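Local coordinates for TENA/THI-4 protein (Shewanella denitrificans OS217, PDB 3DDE) that is of unknown function but adopts an all-helical heme oxygenase-like fold and may act as an oxidoreductase, at residues A56-L61 with V131-Y136; G63-D68 with I124-N129. All coordinates share one frame; numbering follows the deposited sequence.

Contact 1. Residues A56-L61 with V131-Y136; sequences AKNQAL and VQRLGY
The amide oxygen OD1 of Asn58 accepts two hydrogen bonds from Arg133, one from NH2 at 2.9 Å and one from NE at 3.0 Å. In this all-helical, heme oxygenase-like fold the grip joins helix 55-65 to the helical turn leading into helix 134-141, and Asn58, Gln59 and Arg133, the three residues that touch, are all buried. NH2 approaches OD1 almost end-on (C=O...donor angle 166°), whereas NE comes in tilted from the carbonyl plane. OD1 itself lies in the guanidinium plane, yet the amide is turned 41° against that plane. An arginine suits the place because its length spans the distance between the two backbones: with CG anti to the backbone N (chi1 -166°) and the chain extended as far as NE, it carries two donors from its own turn to the neighbouring helix.

Gln59 covers one face of the guanidinium, its CB standing 3.9 Å above the plane and over the centre. Tyr136 CD2 lies over the opposite face, offset toward the rim, and the flat group is held between aliphatic and aromatic carbon. Tyr136 OH is hydrogen-bonded to Asn55 ND2, a further tie to the start of helix 55-65. With an alanine at Arg133, Asn58 OD1 would probably be left without either donor in a buried site and the amide set free to turn.

The chain of Gln59 bends at chi2, bringing OE1 to 3.1 Å from Arg133 NH1, but the angle there is too poor for a hydrogen bond. A water makes the connection instead: it donates to Gln59 OE1 at 2.6 Å and accepts from Arg133 NH1 at 2.9 Å, at the edge of the guanidinium and in its plane.

Contact 2. Residues G63-D68 with I124-N129; sequences GIMGKD and ISATGN
The flat peptide carbonyl of Ala126 is met at its oxygen by three carbons of Met65: the terminal methyl CE at 3.6 Å, CB at 3.7 Å and CG at 3.9 Å from Ala126 O. CB stands well off to one face of the carbonyl, whereas CE lies beyond the oxygen. The carbonyl oxygen of Ser125 is a more distant neighbour, 4.3 Å from Met65 CB.

Here the C-terminal ends of helices 55-65 and 112-126 come together, and the backbone leaves helical geometry at Gly66 and at Thr127. The helix ends are near, with Met65 CA and Ala126 CA 5.7 Å apart. Ala126 CB, though directed away from 63-68, lies alongside Met65 and meets its CG at 4.3 Å; the carbonyl oxygen of Ala126 makes the closer contacts. Met65, modelled as selenomethionine, starts toward its partner with CG anti to its carbonyl carbon and then bends at chi2 and chi3 (-60° and -72°), which brings CE round to the carbonyl oxygen of Ala126.

Ser125 spends its hydroxyl within its own helix, on Leu121 O. Met65 stays exposed even in the assembly, although it packs on Met65 of the third subunit, and a bound PEG, probably from the crystallisation liquor, lies about 4 Å from its side chain. Ile64 meets Ile64 of the second subunit.

No hydrogen bond crosses between the segments, so the helix ends meet through van der Waals contact alone, a flexible apolar chain laid mainly against one backbone oxygen, that of Ala126, and one methyl group, with no directional bond to fix its rotation.

In the fold
From the N terminus, the chain reaches helix 55-65, which supplies the first half of both contacts: 56-61 to contact 1 and 63-68, running off the helix end, to contact 2. It then passes through several helices before helix 112-126 returns to close contact 2 at 124-129. A few residues later 131-136 closes contact 1, so the loop of contact 2 is nested inside that of contact 1. Their centres lie 9 Å apart, and a probable hydrogen bond of 2.7 Å from Gln132 NE2 to Ile124 O links them. Together they tie helix 55-65 to helices 112-126 and 134-141, and both reach the second subunit.

Contact 1. Residues A56-L61 with V131-Y136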
loop_
_atom_site.group_PDB
_atom_site.type_symbol
_atom_site.label_atom_id
_atom_site.label_comp_id
_atom_site.label_asym_id
_atom_site.label_seq_id
_atom_site.Cartn_x
_atom_site.Cartn_y
_atom_site.Cartn_z
ATOM N N ALA A 56 -9.427 -10.189 -9.051
ATOM C CA ALA A 56 -9.860 -10.545 -7.715
ATOM C C ALA A 56 -9.137 -9.658 -6.705
ATOM O O ALA A 56 -9.732 -9.174 -5.758
ATOM C CB ALA A 56 -9.582 -12.037 -7.420
ATOM N N LYS A 57 -7.847 -9.456 -6.938
ATOM C CA LYS A 57 -6.988 -8.670 -6.059
ATOM C C LYS A 57 -7.366 -7.198 -6.019
ATOM O O LYS A 57 -7.531 -6.658 -4.934
ATOM C CB LYS A 57 -5.546 -8.813 -6.486
ATOM C CG LYS A 57 -5.021 -10.211 -6.333
ATOM C CD LYS A 57 -3.556 -10.258 -6.696
ATOM C CE LYS A 57 -3.023 -11.631 -6.472
ATOM N NZ LYS A 57 -1.546 -11.630 -6.455
ATOM N N ASN A 58 -7.527 -6.555 -7.175
ATOM C CA ASN A 58 -7.909 -5.160 -7.160
ATOM C C ASN A 58 -9.365 -4.926 -6.676
ATOM O O ASN A 58 -9.664 -3.870 -6.107
ATOM C CB ASN A 58 -7.504 -4.400 -8.458
ATOM C CG ASN A 58 -8.155 -4.935 -9.737
ATOM O OD1 ASN A 58 -9.376 -5.170 -9.824
ATOM N ND2 ASN A 58 -7.339 -5.049 -10.760
ATOM N N GLN A 59 -10.243 -5.924 -6.851
ATOM C CA GLN A 59 -11.596 -5.853 -6.308
ATOM C C GLN A 59 -11.545 -5.897 -4.770
ATOM O O GLN A 59 -12.215 -5.111 -4.094
ATOM C CB GLN A 59 -12.461 -7.001 -6.844
ATOM C CG GLN A 59 -13.878 -7.067 -6.294
ATOM C CD GLN A 59 -14.663 -5.778 -6.509
ATOM O OE1 GLN A 59 -15.385 -5.639 -7.501
ATOM N NE2 GLN A 59 -14.480 -4.807 -5.610
ATOM N N ALA A 60 -10.756 -6.812 -4.219
ATOM C CA ALA A 60 -10.607 -6.904 -2.769
ATOM C C ALA A 60 -9.991 -5.610 -2.206
ATOM O O ALA A 60 -10.312 -5.192 -1.100
ATOM C CB ALA A 60 -9.760 -8.148 -2.366
ATOM N N LEU A 61 -9.140 -4.962 -2.991
ATOM C CA LEU A 61 -8.468 -3.734 -2.560
ATOM C C LEU A 61 -9.432 -2.566 -2.270
ATOM O O LEU A 61 -9.194 -1.775 -1.348
ATOM C CB LEU A 61 -7.405 -3.348 -3.594
ATOM C CG LEU A 61 -6.345 -2.310 -3.231
ATOM C CD1 LEU A 61 -5.615 -2.657 -1.919
ATOM C CD2 LEU A 61 -5.370 -2.193 -4.403
ATOM N N VAL A 131 -16.532 3.912 -4.967
ATOM C CA VAL A 131 -17.592 3.420 -5.826
ATOM C C VAL A 131 -17.153 3.166 -7.275
ATOM O O VAL A 131 -17.702 2.310 -7.962
ATOM C CB VAL A 131 -18.721 4.490 -5.853
ATOM C CG1 VAL A 131 -19.437 4.507 -7.169
ATOM C CG2 VAL A 131 -19.659 4.318 -4.665
ATOM N N GLN A 132 -16.131 3.892 -7.703
ATOM C CA GLN A 132 -15.739 3.963 -9.106
ATOM C C GLN A 132 -15.391 2.675 -9.857
ATOM O O GLN A 132 -15.632 2.608 -11.055
ATOM C CB GLN A 132 -14.629 5.005 -9.263
ATOM C CG GLN A 132 -13.284 4.596 -8.687
ATOM C CD GLN A 132 -12.281 5.728 -8.699
ATOM O OE1 GLN A 132 -12.520 6.758 -9.291
ATOM N NE2 GLN A 132 -11.161 5.536 -8.040
ATOM N N ARG A 133 -14.846 1.664 -9.181
ATOM C CA ARG A 133 -14.501 0.415 -9.849
ATOM C C ARG A 133 -15.753 -0.299 -10.400
ATOM O O ARG A 133 -15.650 -1.091 -11.335
ATOM C CB ARG A 133 -13.728 -0.519 -8.914
ATOM C CG ARG A 133 -13.060 -1.677 -9.627
ATOM C CD ARG A 133 -12.686 -2.798 -8.684
ATOM N NE ARG A 133 -12.060 -3.902 -9.414
ATOM C CZ ARG A 133 -12.714 -4.838 -10.089
ATOM N NH1 ARG A 133 -14.043 -4.821 -10.188
ATOM N NH2 ARG A 133 -12.032 -5.782 -10.715
ATOM N N LEU A 134 -16.928 -0.024 -9.824
ATOM C CA LEU A 134 -18.184 -0.582 -10.317
ATOM C C LEU A 134 -18.421 -0.239 -11.800
ATOM O O LEU A 134 -19.147 -0.958 -12.490
ATOM C CB LEU A 134 -19.361 -0.105 -9.466
ATOM C CG LEU A 134 -19.491 -0.604 -8.025
ATOM C CD1 LEU A 134 -20.605 0.144 -7.303
ATOM C CD2 LEU A 134 -19.742 -2.127 -7.986
ATOM N N GLY A 135 -17.814 0.849 -12.275
ATOM C CA GLY A 135 -17.902 1.262 -13.689
ATOM C C GLY A 135 -17.240 0.258 -14.625
ATOM O O GLY A 135 -17.726 -0.004 -15.717
ATOM N N TYR A 136 -16.118 -0.288 -14.189
ATOM C CA TYR A 136 -15.416 -1.330 -14.934
ATOM C C TYR A 136 -16.322 -2.548 -15.029
ATOM O O TYR A 136 -16.563 -3.078 -16.120
ATOM C CB TYR A 136 -14.100 -1.690 -14.226
ATOM C CG TYR A 136 -13.346 -2.897 -14.765
ATOM C CD1 TYR A 136 -13.152 -3.083 -16.132
ATOM C CD2 TYR A 136 -12.772 -3.817 -13.891
ATOM C CE1 TYR A 136 -12.434 -4.163 -16.613
ATOM C CE2 TYR A 136 -12.050 -4.888 -14.355
ATOM C CZ TYR A 136 -11.883 -5.061 -15.721
ATOM O OH TYR A 136 -11.162 -6.141 -16.173
HETATM O O HOH W 1 -16.290 -3.551 -8.795
#

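Contact 2. Residues G63-D68 with I124-N129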
loop_
_atom_site.group_PDB
_atom_site.type_symbol
_atom_site.label_atom_id
_atom_site.label_comp_id
_atom_site.label_asym_id
_atom_site.label_seq_id
_atom_site.Cartn_x
_atom_site.Cartn_y
_atom_site.Cartn_z
ATOM N N GLY A 63 -12.264 -2.782 -0.878
ATOM C CA GLY A 63 -12.756 -3.038 0.484
ATOM C C GLY A 63 -11.752 -2.747 1.588
ATOM O O GLY A 63 -12.122 -2.417 2.703
ATOM N N ILE A 64 -10.470 -2.865 1.274
ATOM C CA ILE A 64 -9.416 -2.566 2.224
ATOM C C ILE A 64 -9.127 -1.068 2.307
ATOM O O ILE A 64 -8.921 -0.555 3.397
ATOM C CB ILE A 64 -8.123 -3.332 1.860
ATOM C CG1 ILE A 64 -8.388 -4.836 1.947
ATOM C CG2 ILE A 64 -6.980 -2.935 2.792
ATOM C CD1 ILE A 64 -7.519 -5.628 1.025
HETATM N N MSE A 65 -9.110 -0.381 1.160
HETATM C CA MSE A 65 -8.763 1.055 1.086
HETATM C C MSE A 65 -9.934 2.020 1.229
HETATM O O MSE A 65 -9.737 3.161 1.655
HETATM C CB MSE A 65 -8.085 1.368 -0.243
HETATM C CG MSE A 65 -6.831 0.610 -0.464
HETATM SE SE MSE A 65 -5.500 0.928 0.846
HETATM C CE MSE A 65 -5.009 2.745 0.316
ATOM N N GLY A 66 -11.134 1.579 0.845
ATOM C CA GLY A 66 -12.331 2.408 0.916
ATOM C C GLY A 66 -12.625 2.753 2.361
ATOM O O GLY A 66 -12.498 1.900 3.241
ATOM N N LYS A 67 -12.991 4.012 2.604
ATOM C CA LYS A 67 -13.311 4.490 3.945
ATOM C C LYS A 67 -14.829 4.587 4.127
ATOM O O LYS A 67 -15.550 5.111 3.257
ATOM C CB LYS A 67 -12.640 5.842 4.203
ATOM C CG LYS A 67 -11.109 5.754 4.290
ATOM N N ASP A 68 -15.311 4.047 5.243
ATOM C CA ASP A 68 -16.733 4.091 5.569
ATOM C C ASP A 68 -17.625 3.658 4.410
ATOM O O ASP A 68 -18.498 4.410 3.956
ATOM C CB ASP A 68 -17.120 5.507 6.007
ATOM C CG ASP A 68 -16.361 5.951 7.235
ATOM O OD1 ASP A 68 -16.512 5.281 8.301
ATOM O OD2 ASP A 68 -15.629 6.968 7.125
ATOM N N ILE A 124 -7.461 2.920 -9.479
ATOM C CA ILE A 124 -8.829 3.364 -9.232
ATOM C C ILE A 124 -9.505 2.530 -8.126
ATOM O O ILE A 124 -10.554 2.896 -7.595
ATOM C CB ILE A 124 -9.670 3.514 -10.558
ATOM C CG1 ILE A 124 -9.889 2.181 -11.290
ATOM C CG2 ILE A 124 -9.057 4.582 -11.474
ATOM C CD1 ILE A 124 -10.996 1.302 -10.666
ATOM N N SER A 125 -8.872 1.430 -7.764
ATOM C CA SER A 125 -9.341 0.573 -6.689
ATOM C C SER A 125 -8.747 0.985 -5.337
ATOM O O SER A 125 -9.388 0.837 -4.303
ATOM C CB SER A 125 -9.000 -0.884 -6.998
ATOM O OG SER A 125 -9.647 -1.305 -8.188
ATOM N N ALA A 126 -7.537 1.524 -5.358
ATOM C CA ALA A 126 -6.837 1.951 -4.157
ATOM C C ALA A 126 -7.062 3.416 -3.800
ATOM O O ALA A 126 -6.790 3.828 -2.673
ATOM C CB ALA A 126 -5.356 1.715 -4.332
ATOM N N THR A 127 -7.538 4.220 -4.733
ATOM C CA THR A 127 -7.673 5.656 -4.487
ATOM C C THR A 127 -9.004 6.190 -5.011
ATOM O O THR A 127 -9.744 5.472 -5.670
ATOM C CB THR A 127 -6.556 6.412 -5.211
ATOM O OG1 THR A 127 -6.800 6.378 -6.611
ATOM C CG2 THR A 127 -5.178 5.806 -4.915
ATOM N N GLY A 128 -9.289 7.461 -4.708
ATOM C CA GLY A 128 -10.479 8.140 -5.193
ATOM C C GLY A 128 -11.780 7.691 -4.564
ATOM O O GLY A 128 -11.794 7.152 -3.449
ATOM N N ASN A 129 -12.882 7.972 -5.271
ATOM C CA ASN A 129 -14.205 7.584 -4.831
ATOM C C ASN A 129 -14.313 6.066 -4.915
ATOM O O ASN A 129 -14.289 5.523 -6.006
ATOM C CB ASN A 129 -15.258 8.263 -5.703
ATOM C CG ASN A 129 -16.661 8.122 -5.133
ATOM O OD1 ASN A 129 -16.958 7.144 -4.457
ATOM N ND2 ASN A 129 -17.514 9.098 -5.391
#